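Macrophage migration inhibitory factor-like protein (Entamoeba histolytica, PDB 6CUQ) belongs to the macrophage migration inhibitory factor family and assembles, as members of that family do, into a trimer of alpha/beta subunits. Local coordinates at residues F67-S72 with N105-T110; M33-E38 with E81-R86; L16-T21 with A95-G100. All blocks are in the same frame, centred on the assembly; numbering follows the deposited sequence.

Interaction 1. Residues F67-S72 with N105-T110; sequences FIDIKS and NFTEMT
Ser72 O is the best-held acceptor, gripped twice by the neighbouring segment: Met109 N donates a hydrogen bond of 2.7 Å to it, and Glu108 CA adds a CA-H...O contact at 3.3 Å. Ile70 O is held likewise by Thr107 N and Phe106 CA, and Thr107 O by Lys71 CA and Ser72 N, the latter bond the longest at 3.2 Å. The strands run parallel, 17° apart.

On the face toward helix 80-95, Ile70 and Phe106 run alongside each other in the same direction, with Ile70 CB 3.7 Å from Phe106 CD1. Ile70 CG1 and Phe106 CG are both anti to the carbonyl carbon. On the other face Phe67, its CG anti to the backbone N (chi1 -176°), brings its ring edge to the amide of Asn105, CZ to OD1 3.5 Å, with the two planes 70° apart. Lys71 CG lies against Thr107 CB at 3.8 Å, and the chain, bent at chi3, carries NZ to a hydrogen bond with Asn105 OD1 of the third subunit. Asn105 itself pairs antiparallel with a strand of the second subunit, extending the sheet across the interface. This is the parallel strand pair of a right-handed beta-alpha-beta unit of the MIF fold.

Interaction 2. Residues M33-E38 with E81-R86; sequences MKILSE and EGLSDR
Two antiparallel helices lie on one face of the sheet in each subunit of the MIF fold, and here segments 33-38 and 81-86 of those helices meet. The axes of the two short segments make an angle of 159° and come no closer than 10.6 Å, so the gap is bridged by side chains.

The apolar part centres on Ile35, which points toward the other helix. Its CG2 rests 3.9 Å from Leu83 CD2, the two side chains passing alongside, headed opposite ways, while its CD1 reaches Arg86 CB at 3.9 Å. Leu36 starts out away from the partner helix, but its CD2 returns to within 4.3 Å of Leu83 CD2. Below this layer Leu83 sits on Phe106 and Leu36 on Thr49, both on sheet strands, and Tyr87 packs against Ile35 and Leu36.

The polar part lies on the outer side. The Arg86 chain, bent at chi3, brings its guanidinium over Ile35, whose CG1 supports the centre of one face from 3.9 Å. Charge is paired at the edge: carboxylate and guanidinium are nearly coplanar, 16° apart, although the two side chains cross at about a right angle. One strong, charge-assisted hydrogen bond makes the salt bridge, from Arg86 NH1 to the anti lone pair of Glu38 OE1, 2.7 Å long and almost straight at 173°.

Interaction 3. Residues L16-T21 with A95-G100; sequences LSADIT and AGIEGG
At one end of the MIF alpha/beta subunit, the loop from strand 11-16 into helix 22-40 packs on the turn that leaves helix 80-95 for strand 102-108. No hydrogen bond joins segments 16-21 and 95-100; small apolar groups carry the contact.

Ala95, pointing toward the opposite loop, takes the middle. Ala18 aims its CB almost straight at Ala95 CB, 3.7 Å away, while the Ala95 methyl is turned obliquely to that line and is flanked by Ile20 CG2 at 3.9 Å. Ile20 carries CG1 in the crowded position between the backbone N and the carbonyl carbon (chi1 47°), which sets CG2 anti to the carbonyl carbon and against Ala95. The same residue packs on Lys25 and Ile28 of helix 22-40, so it links the loop to both helices. Just after Ala95 the helix gives way at Gly96, where phi turns positive (67°).

That turn brings Ile97 back toward segment 16-21. Its CG1 is anti to the carbonyl carbon and chi2 is extended, so CD1 reaches forward to Ala18 CB at 4.0 Å. Leu16 meets it across the direction of its chain: the side chains cross at about a right angle. Leu16 too has its CG in the crowded position (chi1 81°), and its CD1 ends 4.1 Å from Ile97 CD1.

How the interactions relate
All three contacts belong to one alpha/beta subunit. Interactions 1 and 2 are the two layers of the same body, sheet and helices, with centres 13 Å apart, and they touch: Phe106 CZ packs 3.6 Å from Ser84 OG, and Ile70 CD1 meets Leu36 CD2. They also share the unit strand 66-72, helix 80-95, strand 102-108. Interaction 3 closes the far end, its centre about 21 Å from that of interaction 1 and 18 Å from that of interaction 2, touching neither. Along the chain the segments come as 16-21, 33-38, 67-72, 81-86, 95-100 and 105-110, so distant sequence is interwoven, and each contact reaches the second subunit of the trimer.

Interaction 1. Residues F67-S72 with N105-T110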
ATOM      1  N   PHE B  67       5.168   7.718   3.464  1.00 69.85           N
ATOM      2  CA  PHE B  67       5.359   7.124   2.151  1.00 66.32           C
ATOM      3  C   PHE B  67       4.079   7.387   1.367  1.00 67.34           C
ATOM      4  O   PHE B  67       2.986   7.071   1.848  1.00 62.91           O
ATOM      5  CB  PHE B  67       5.653   5.624   2.263  1.00 48.95           C
ATOM      6  CG  PHE B  67       5.961   4.965   0.953  1.00 58.61           C
ATOM      7  CD1 PHE B  67       4.994   4.243   0.273  1.00 74.45           C
ATOM      8  CD2 PHE B  67       7.230   5.059   0.407  1.00 64.47           C
ATOM      9  CE1 PHE B  67       5.284   3.641  -0.938  1.00 76.31           C
ATOM     10  CE2 PHE B  67       7.536   4.451  -0.795  1.00 65.55           C
ATOM     11  CZ  PHE B  67       6.563   3.741  -1.468  1.00 84.02           C
ATOM     12  N   ILE B  68       4.208   7.965   0.176  1.00 64.51           N
ATOM     13  CA  ILE B  68       3.059   8.430  -0.604  1.00 62.23           C
ATOM     14  C   ILE B  68       3.069   7.673  -1.926  1.00 64.48           C
ATOM     15  O   ILE B  68       3.983   7.838  -2.741  1.00 65.49           O
ATOM     16  CB  ILE B  68       3.090   9.947  -0.830  1.00 54.78           C
ATOM     17  CG1 ILE B  68       3.221  10.674   0.513  1.00 57.40           C
ATOM     18  CG2 ILE B  68       1.818  10.395  -1.536  1.00 67.32           C
ATOM     19  CD1 ILE B  68       3.387  12.179   0.402  1.00 55.38           C
ATOM     20  N   ASP B  69       2.058   6.835  -2.133  1.00 62.41           N
ATOM     21  CA  ASP B  69       1.972   5.956  -3.296  1.00 68.19           C
ATOM     22  C   ASP B  69       0.982   6.581  -4.277  1.00 66.49           C
ATOM     23  O   ASP B  69      -0.233   6.501  -4.076  1.00 65.19           O
ATOM     24  CB  ASP B  69       1.523   4.567  -2.854  1.00 67.67           C
ATOM     25  CG  ASP B  69       1.960   3.477  -3.794  1.00 80.91           C
ATOM     26  OD1 ASP B  69       2.514   3.776  -4.880  1.00 97.04           O
ATOM     27  OD2 ASP B  69       1.704   2.305  -3.455  1.00 84.64           O
ATOM     28  N   ILE B  70       1.498   7.195  -5.344  1.00 69.26           N
ATOM     29  CA  ILE B  70       0.673   7.854  -6.356  1.00 65.15           C
ATOM     30  C   ILE B  70       0.502   6.916  -7.541  1.00 70.20           C
ATOM     31  O   ILE B  70       1.488   6.429  -8.111  1.00 74.59           O
ATOM     32  CB  ILE B  70       1.296   9.179  -6.826  1.00 72.06           C
ATOM     33  CG1 ILE B  70       1.653  10.083  -5.644  1.00 68.30           C
ATOM     34  CG2 ILE B  70       0.373   9.869  -7.852  1.00 74.23           C
ATOM     35  CD1 ILE B  70       0.478  10.694  -4.987  1.00 71.41           C
ATOM     36  N   LYS B  71      -0.744   6.700  -7.941  1.00 73.08           N
ATOM     37  CA  LYS B  71      -1.063   5.786  -9.027  1.00 79.59           C
ATOM     38  C   LYS B  71      -2.146   6.396  -9.906  1.00 73.93           C
ATOM     39  O   LYS B  71      -3.019   7.118  -9.412  1.00 71.94           O
ATOM     40  CB  LYS B  71      -1.493   4.412  -8.484  1.00 78.16           C
ATOM     41  CG  LYS B  71      -0.342   3.615  -7.850  1.00 73.89           C
ATOM     42  CD  LYS B  71      -0.828   2.267  -7.378  1.00 75.94           C
ATOM     43  CE  LYS B  71       0.168   1.178  -7.700  1.00 89.36           C
ATOM     44  NZ  LYS B  71      -0.429  -0.175  -7.534  1.00 97.54           N
ATOM     45  N   SER B  72      -2.055   6.147 -11.213  1.00 70.64           N
ATOM     46  CA  SER B  72      -3.039   6.674 -12.150  1.00 76.21           C
ATOM     47  C   SER B  72      -2.945   5.918 -13.465  1.00 81.04           C
ATOM     48  O   SER B  72      -2.020   5.136 -13.692  1.00 88.04           O
ATOM     49  CB  SER B  72      -2.828   8.165 -12.404  1.00 79.69           C
ATOM     50  OG  SER B  72      -1.606   8.367 -13.072  1.00 79.74           O
ATOM     51  N   ASN B 105       6.251   7.363  -4.544  1.00 70.68           N
ATOM     52  CA  ASN B 105       6.310   6.446  -5.673  1.00 71.66           C
ATOM     53  C   ASN B 105       5.240   6.827  -6.687  1.00 72.54           C
ATOM     54  O   ASN B 105       4.119   7.199  -6.317  1.00 74.72           O
ATOM     55  CB  ASN B 105       6.113   4.996  -5.218  1.00 75.89           C
ATOM     56  CG  ASN B 105       7.430   4.296  -4.922  1.00 86.97           C
ATOM     57  OD1 ASN B 105       7.480   3.071  -4.785  1.00 88.39           O
ATOM     58  ND2 ASN B 105       8.508   5.075  -4.830  1.00 82.38           N
ATOM     59  N   PHE B 106       5.586   6.723  -7.963  1.00 76.69           N
ATOM     60  CA  PHE B 106       4.687   7.054  -9.057  1.00 82.15           C
ATOM     61  C   PHE B 106       4.571   5.855  -9.980  1.00 84.98           C
ATOM     62  O   PHE B 106       5.583   5.291 -10.409  1.00 89.19           O
ATOM     63  CB  PHE B 106       5.180   8.282  -9.820  1.00 85.73           C
ATOM     64  CG  PHE B 106       5.402   9.467  -8.942  1.00 87.91           C
ATOM     65  CD1 PHE B 106       4.354  10.315  -8.631  1.00 82.53           C
ATOM     66  CD2 PHE B 106       6.647   9.708  -8.387  1.00 89.18           C
ATOM     67  CE1 PHE B 106       4.550  11.404  -7.806  1.00 78.96           C
ATOM     68  CE2 PHE B 106       6.850  10.789  -7.558  1.00 85.85           C
ATOM     69  CZ  PHE B 106       5.796  11.641  -7.265  1.00 84.93           C
ATOM     70  N   THR B 107       3.335   5.480 -10.293  1.00 82.89           N
ATOM     71  CA  THR B 107       3.069   4.254 -11.031  1.00 83.56           C
ATOM     72  C   THR B 107       1.920   4.509 -11.992  1.00 86.74           C
ATOM     73  O   THR B 107       0.814   4.867 -11.571  1.00 88.21           O
ATOM     74  CB  THR B 107       2.738   3.109 -10.068  1.00 84.79           C
ATOM     75  OG1 THR B 107       3.771   3.004  -9.074  1.00 93.61           O
ATOM     76  CG2 THR B 107       2.652   1.797 -10.818  1.00 79.38           C
ATOM     77  N   GLU B 108       2.182   4.341 -13.280  1.00 83.33           N
ATOM     78  CA  GLU B 108       1.147   4.439 -14.300  1.00 82.88           C
ATOM     79  C   GLU B 108       0.597   3.051 -14.606  1.00 86.00           C
ATOM     80  O   GLU B 108       1.361   2.127 -14.911  1.00 91.77           O
ATOM     81  CB  GLU B 108       1.700   5.087 -15.571  1.00 86.08           C
ATOM     82  CG  GLU B 108       2.113   6.549 -15.409  1.00 88.22           C
ATOM     83  CD  GLU B 108       2.469   7.214 -16.736  1.00100.57           C
ATOM     84  OE1 GLU B 108       2.633   6.492 -17.743  1.00107.57           O
ATOM     85  OE2 GLU B 108       2.585   8.459 -16.773  1.00105.80           O
ATOM     86  N   MET B 109      -0.725   2.917 -14.565  1.00 83.96           N
ATOM     87  CA  MET B 109      -1.399   1.641 -14.754  1.00 84.20           C
ATOM     88  C   MET B 109      -2.159   1.637 -16.073  1.00 88.46           C
ATOM     89  O   MET B 109      -2.703   2.664 -16.490  1.00 96.32           O
ATOM     90  CB  MET B 109      -2.380   1.363 -13.613  1.00 83.36           C
ATOM     91  CG  MET B 109      -1.824   1.558 -12.211  1.00 87.80           C
ATOM     92  SD  MET B 109      -0.842   0.150 -11.667  1.00 86.45           S
ATOM     93  CE  MET B 109      -1.985  -1.204 -11.950  1.00 78.25           C
ATOM     94  N   THR B 110      -2.158   0.491 -16.745  1.00 87.40           N
ATOM     95  CA  THR B 110      -3.003   0.322 -17.914  1.00 93.54           C
ATOM     96  C   THR B 110      -4.454   0.192 -17.465  1.00 93.61           C
ATOM     97  O   THR B 110      -4.741  -0.243 -16.345  1.00 95.20           O
ATOM     98  CB  THR B 110      -2.582  -0.906 -18.728  1.00 94.08           C
ATOM     99  OG1 THR B 110      -2.721  -2.083 -17.927  1.00 96.72           O
ATOM    100  CG2 THR B 110      -1.139  -0.782 -19.168  1.00 93.48           C
TER

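Interaction 2. Residues M33-E38 with E81-R86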
ATOM      1  N   MET B  33      -6.394  15.402  -2.753  1.00 65.16           N
ATOM      2  CA  MET B  33      -7.239  15.298  -3.936  1.00 54.01           C
ATOM      3  C   MET B  33      -7.199  16.582  -4.757  1.00 53.02           C
ATOM      4  O   MET B  33      -7.130  16.527  -5.992  1.00 58.75           O
ATOM      5  CB  MET B  33      -8.661  14.943  -3.520  1.00 58.60           C
ATOM      6  CG  MET B  33      -8.816  13.495  -3.078  1.00 58.72           C
ATOM      7  SD  MET B  33     -10.480  13.096  -2.534  1.00 62.57           S
ATOM      8  CE  MET B  33     -10.622  14.021  -1.011  1.00 70.27           C
ATOM      9  N   LYS B  34      -7.183  17.750  -4.099  1.00 54.69           N
ATOM     10  CA  LYS B  34      -7.012  18.997  -4.845  1.00 64.36           C
ATOM     11  C   LYS B  34      -5.684  19.014  -5.594  1.00 75.28           C
ATOM     12  O   LYS B  34      -5.628  19.405  -6.767  1.00 88.85           O
ATOM     13  CB  LYS B  34      -7.112  20.213  -3.916  1.00 70.36           C
ATOM     14  CG  LYS B  34      -8.532  20.676  -3.610  1.00 78.55           C
ATOM     15  CD  LYS B  34      -8.552  21.682  -2.481  1.00 83.96           C
ATOM     16  CE  LYS B  34      -8.066  23.032  -2.934  1.00 87.28           C
ATOM     17  NZ  LYS B  34      -7.762  23.876  -1.751  1.00 92.28           N
ATOM     18  N   ILE B  35      -4.600  18.599  -4.923  1.00 77.43           N
ATOM     19  CA  ILE B  35      -3.273  18.572  -5.546  1.00 76.15           C
ATOM     20  C   ILE B  35      -3.276  17.676  -6.772  1.00 76.05           C
ATOM     21  O   ILE B  35      -2.809  18.066  -7.849  1.00 79.75           O
ATOM     22  CB  ILE B  35      -2.216  18.087  -4.536  1.00 69.69           C
ATOM     23  CG1 ILE B  35      -1.921  19.131  -3.464  1.00 69.65           C
ATOM     24  CG2 ILE B  35      -0.943  17.683  -5.264  1.00 70.68           C
ATOM     25  CD1 ILE B  35      -0.981  18.603  -2.376  1.00 56.83           C
ATOM     26  N   LEU B  36      -3.814  16.463  -6.624  1.00 75.46           N
ATOM     27  CA  LEU B  36      -3.889  15.523  -7.737  1.00 72.47           C
ATOM     28  C   LEU B  36      -4.630  16.141  -8.912  1.00 81.24           C
ATOM     29  O   LEU B  36      -4.155  16.108 -10.052  1.00 93.25           O
ATOM     30  CB  LEU B  36      -4.595  14.252  -7.267  1.00 69.86           C
ATOM     31  CG  LEU B  36      -3.790  13.374  -6.309  1.00 60.02           C
ATOM     32  CD1 LEU B  36      -4.626  12.231  -5.805  1.00 53.65           C
ATOM     33  CD2 LEU B  36      -2.551  12.826  -7.019  1.00 54.56           C
ATOM     34  N   SER B  37      -5.794  16.743  -8.640  1.00 70.01           N
ATOM     35  CA  SER B  37      -6.612  17.297  -9.710  1.00 60.90           C
ATOM     36  C   SER B  37      -5.923  18.479 -10.380  1.00 74.07           C
ATOM     37  O   SER B  37      -5.951  18.606 -11.611  1.00 79.05           O
ATOM     38  CB  SER B  37      -7.985  17.696  -9.150  1.00 72.29           C
ATOM     39  OG  SER B  37      -8.412  18.968  -9.629  1.00 89.64           O
ATOM     40  N   GLU B  38      -5.291  19.350  -9.592  1.00 75.52           N
ATOM     41  CA  GLU B  38      -4.679  20.544 -10.172  1.00 80.79           C
ATOM     42  C   GLU B  38      -3.435  20.192 -10.980  1.00 80.91           C
ATOM     43  O   GLU B  38      -3.178  20.795 -12.031  1.00 80.61           O
ATOM     44  CB  GLU B  38      -4.368  21.557  -9.070  1.00 88.63           C
ATOM     45  CG  GLU B  38      -5.618  22.124  -8.404  1.00 98.43           C
ATOM     46  CD  GLU B  38      -5.343  22.823  -7.084  1.00102.35           C
ATOM     47  OE1 GLU B  38      -4.162  23.009  -6.732  1.00 97.49           O
ATOM     48  OE2 GLU B  38      -6.324  23.175  -6.391  1.00104.16           O
ATOM     49  N   GLU B  81       7.877  15.789 -10.344  1.00 97.77           N
ATOM     50  CA  GLU B  81       8.549  16.781  -9.513  1.00 96.94           C
ATOM     51  C   GLU B  81       7.544  17.706  -8.831  1.00 93.14           C
ATOM     52  O   GLU B  81       7.607  17.925  -7.613  1.00 93.41           O
ATOM     53  CB  GLU B  81       9.552  17.578 -10.329  1.00107.65           C
ATOM     54  CG  GLU B  81      10.250  18.589  -9.462  1.00116.92           C
ATOM     55  CD  GLU B  81      11.676  18.837  -9.883  1.00129.38           C
ATOM     56  OE1 GLU B  81      12.024  18.478 -11.028  1.00134.97           O
ATOM     57  OE2 GLU B  81      12.451  19.343  -9.043  1.00133.88           O
ATOM     58  N   GLY B  82       6.608  18.262  -9.603  1.00 89.04           N
ATOM     59  CA  GLY B  82       5.609  19.134  -9.012  1.00 85.50           C
ATOM     60  C   GLY B  82       4.789  18.429  -7.950  1.00 85.42           C
ATOM     61  O   GLY B  82       4.439  19.018  -6.923  1.00 87.25           O
ATOM     62  N   LEU B  83       4.478  17.156  -8.176  1.00 85.26           N
ATOM     63  CA  LEU B  83       3.740  16.404  -7.169  1.00 78.04           C
ATOM     64  C   LEU B  83       4.570  16.200  -5.908  1.00 77.65           C
ATOM     65  O   LEU B  83       4.045  16.313  -4.794  1.00 74.83           O
ATOM     66  CB  LEU B  83       3.283  15.073  -7.747  1.00 78.53           C
ATOM     67  CG  LEU B  83       2.070  15.148  -8.669  1.00 68.19           C
ATOM     68  CD1 LEU B  83       1.929  13.836  -9.384  1.00 69.48           C
ATOM     69  CD2 LEU B  83       0.824  15.412  -7.839  1.00 61.96           C
ATOM     70  N   SER B  84       5.866  15.903  -6.054  1.00 81.90           N
ATOM     71  CA  SER B  84       6.705  15.729  -4.872  1.00 86.91           C
ATOM     72  C   SER B  84       6.764  17.012  -4.052  1.00 83.79           C
ATOM     73  O   SER B  84       6.684  16.974  -2.817  1.00 78.83           O
ATOM     74  CB  SER B  84       8.107  15.278  -5.276  1.00 98.03           C
ATOM     75  OG  SER B  84       8.035  14.173  -6.154  1.00106.49           O
ATOM     76  N   ASP B  85       6.887  18.160  -4.724  1.00 83.50           N
ATOM     77  CA  ASP B  85       6.977  19.426  -4.003  1.00 88.16           C
ATOM     78  C   ASP B  85       5.682  19.747  -3.253  1.00 89.23           C
ATOM     79  O   ASP B  85       5.722  20.157  -2.085  1.00 85.93           O
ATOM     80  CB  ASP B  85       7.341  20.548  -4.979  1.00 90.99           C
ATOM     81  CG  ASP B  85       7.415  21.902  -4.304  1.00101.75           C
ATOM     82  OD1 ASP B  85       6.665  22.823  -4.696  1.00106.51           O
ATOM     83  OD2 ASP B  85       8.206  22.036  -3.350  1.00110.14           O
ATOM     84  N   ARG B  86       4.525  19.527  -3.884  1.00 84.72           N
ATOM     85  CA  ARG B  86       3.263  19.900  -3.245  1.00 77.37           C
ATOM     86  C   ARG B  86       2.922  18.976  -2.078  1.00 76.41           C
ATOM     87  O   ARG B  86       2.413  19.435  -1.048  1.00 74.33           O
ATOM     88  CB  ARG B  86       2.144  19.947  -4.284  1.00 81.90           C
ATOM     89  CG  ARG B  86       2.372  21.057  -5.293  1.00 83.72           C
ATOM     90  CD  ARG B  86       1.103  21.587  -5.892  1.00 89.32           C
ATOM     91  NE  ARG B  86       0.280  22.293  -4.919  1.00 97.47           N
ATOM     92  CZ  ARG B  86      -1.001  22.586  -5.118  1.00 95.02           C
ATOM     93  NH1 ARG B  86      -1.584  22.223  -6.249  1.00 84.27           N
ATOM     94  NH2 ARG B  86      -1.696  23.223  -4.186  1.00101.47           N
TER

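Interaction 3. Residues L16-T21 with A95-G100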
ATOM      1  N   LEU B  16       1.463   7.615   6.746  1.00 54.26           N
ATOM      2  CA  LEU B  16       2.294   8.540   7.500  1.00 57.35           C
ATOM      3  C   LEU B  16       2.270   8.198   8.980  1.00 60.50           C
ATOM      4  O   LEU B  16       1.324   7.589   9.486  1.00 59.53           O
ATOM      5  CB  LEU B  16       1.861   9.989   7.269  1.00 56.10           C
ATOM      6  CG  LEU B  16       0.679  10.574   8.030  1.00 58.08           C
ATOM      7  CD1 LEU B  16       0.482  12.018   7.603  1.00 57.31           C
ATOM      8  CD2 LEU B  16      -0.583   9.777   7.822  1.00 66.21           C
ATOM      9  N   SER B  17       3.344   8.580   9.669  1.00 58.11           N
ATOM     10  CA  SER B  17       3.540   8.198  11.059  1.00 64.11           C
ATOM     11  C   SER B  17       3.573   9.391  12.010  1.00 68.24           C
ATOM     12  O   SER B  17       4.181   9.314  13.076  1.00 87.33           O
ATOM     13  CB  SER B  17       4.827   7.384  11.199  1.00 57.06           C
ATOM     14  OG  SER B  17       5.937   8.257  11.207  1.00 66.72           O
ATOM     15  N   ALA B  18       2.925  10.491  11.668  1.00 64.26           N
ATOM     16  CA  ALA B  18       2.857  11.614  12.589  1.00 60.64           C
ATOM     17  C   ALA B  18       1.720  11.412  13.581  1.00 64.37           C
ATOM     18  O   ALA B  18       0.737  10.726  13.302  1.00 75.64           O
ATOM     19  CB  ALA B  18       2.668  12.931  11.841  1.00 56.32           C
ATOM     20  N   ASP B  19       1.864  12.026  14.749  1.00 64.33           N
ATOM     21  CA  ASP B  19       0.815  12.058  15.771  1.00 59.68           C
ATOM     22  C   ASP B  19      -0.104  13.241  15.457  1.00 52.95           C
ATOM     23  O   ASP B  19       0.167  14.380  15.836  1.00 60.75           O
ATOM     24  CB  ASP B  19       1.464  12.154  17.156  1.00 49.44           C
ATOM     25  CG  ASP B  19       0.462  12.388  18.278  1.00 60.15           C
ATOM     26  OD1 ASP B  19      -0.685  11.904  18.186  1.00 69.76           O
ATOM     27  OD2 ASP B  19       0.812  13.090  19.253  1.00 69.26           O
ATOM     28  N   ILE B  20      -1.196  12.986  14.722  1.00 63.85           N
ATOM     29  CA  ILE B  20      -2.102  14.045  14.272  1.00 56.00           C
ATOM     30  C   ILE B  20      -3.563  13.679  14.536  1.00 54.78           C
ATOM     31  O   ILE B  20      -3.928  12.507  14.652  1.00 62.39           O
ATOM     32  CB  ILE B  20      -1.899  14.355  12.778  1.00 60.67           C
ATOM     33  CG1 ILE B  20      -1.850  13.054  11.990  1.00 55.77           C
ATOM     34  CG2 ILE B  20      -0.606  15.118  12.546  1.00 58.01           C
ATOM     35  CD1 ILE B  20      -1.830  13.265  10.508  1.00 61.45           C
ATOM     36  N   THR B  21      -4.415  14.704  14.601  1.00 53.56           N
ATOM     37  CA  THR B  21      -5.844  14.471  14.790  1.00 53.28           C
ATOM     38  C   THR B  21      -6.490  13.885  13.530  1.00 55.48           C
ATOM     39  O   THR B  21      -6.007  14.044  12.402  1.00 54.26           O
ATOM     40  CB  THR B  21      -6.600  15.763  15.131  1.00 57.24           C
ATOM     41  OG1 THR B  21      -6.536  16.673  14.020  1.00 62.97           O
ATOM     42  CG2 THR B  21      -6.092  16.420  16.409  1.00 56.39           C
ATOM     43  N   ALA B  95       1.474  18.189   9.275  1.00 62.92           N
ATOM     44  CA  ALA B  95       1.938  17.154  10.194  1.00 57.37           C
ATOM     45  C   ALA B  95       3.374  17.342  10.667  1.00 63.85           C
ATOM     46  O   ALA B  95       3.874  16.497  11.417  1.00 67.91           O
ATOM     47  CB  ALA B  95       1.789  15.763   9.557  1.00 49.30           C
ATOM     48  N   GLY B  96       4.059  18.390  10.219  1.00 68.87           N
ATOM     49  CA  GLY B  96       5.413  18.663  10.649  1.00 65.64           C
ATOM     50  C   GLY B  96       6.443  17.661  10.193  1.00 71.75           C
ATOM     51  O   GLY B  96       7.511  17.557  10.810  1.00 62.18           O
ATOM     52  N   ILE B  97       6.165  16.930   9.115  1.00 67.41           N
ATOM     53  CA  ILE B  97       7.079  15.922   8.599  1.00 56.66           C
ATOM     54  C   ILE B  97       8.077  16.601   7.671  1.00 71.16           C
ATOM     55  O   ILE B  97       7.698  17.402   6.802  1.00 68.11           O
ATOM     56  CB  ILE B  97       6.305  14.799   7.887  1.00 59.71           C
ATOM     57  CG1 ILE B  97       5.239  14.213   8.828  1.00 58.31           C
ATOM     58  CG2 ILE B  97       7.246  13.730   7.401  1.00 57.00           C
ATOM     59  CD1 ILE B  97       4.403  13.104   8.214  1.00 51.09           C
ATOM     60  N   GLU B  98       9.358  16.312   7.881  1.00 71.78           N
ATOM     61  CA  GLU B  98      10.399  16.925   7.075  1.00 69.78           C
ATOM     62  C   GLU B  98      10.416  16.340   5.669  1.00 71.74           C
ATOM     63  O   GLU B  98       9.984  15.206   5.435  1.00 73.52           O
ATOM     64  CB  GLU B  98      11.764  16.763   7.742  1.00 72.15           C
ATOM     65  CG  GLU B  98      11.931  17.628   8.990  1.00 86.76           C
ATOM     66  CD  GLU B  98      13.236  17.359   9.733  1.00100.73           C
ATOM     67  OE1 GLU B  98      13.969  16.425   9.342  1.00106.64           O
ATOM     68  OE2 GLU B  98      13.547  18.108  10.687  1.00104.18           O
ATOM     69  N   GLY B  99      10.862  17.158   4.714  1.00 69.53           N
ATOM     70  CA  GLY B  99      10.986  16.682   3.348  1.00 70.21           C
ATOM     71  C   GLY B  99      11.932  15.502   3.229  1.00 77.27           C
ATOM     72  O   GLY B  99      11.700  14.586   2.439  1.00 80.83           O
ATOM     73  N   GLY B 100      13.004  15.501   4.021  1.00 79.21           N
ATOM     74  CA  GLY B 100      13.932  14.388   4.031  1.00 67.97           C
ATOM     75  C   GLY B 100      13.418  13.117   4.679  1.00 71.85           C
ATOM     76  O   GLY B 100      14.162  12.134   4.738  1.00 87.26           O
TER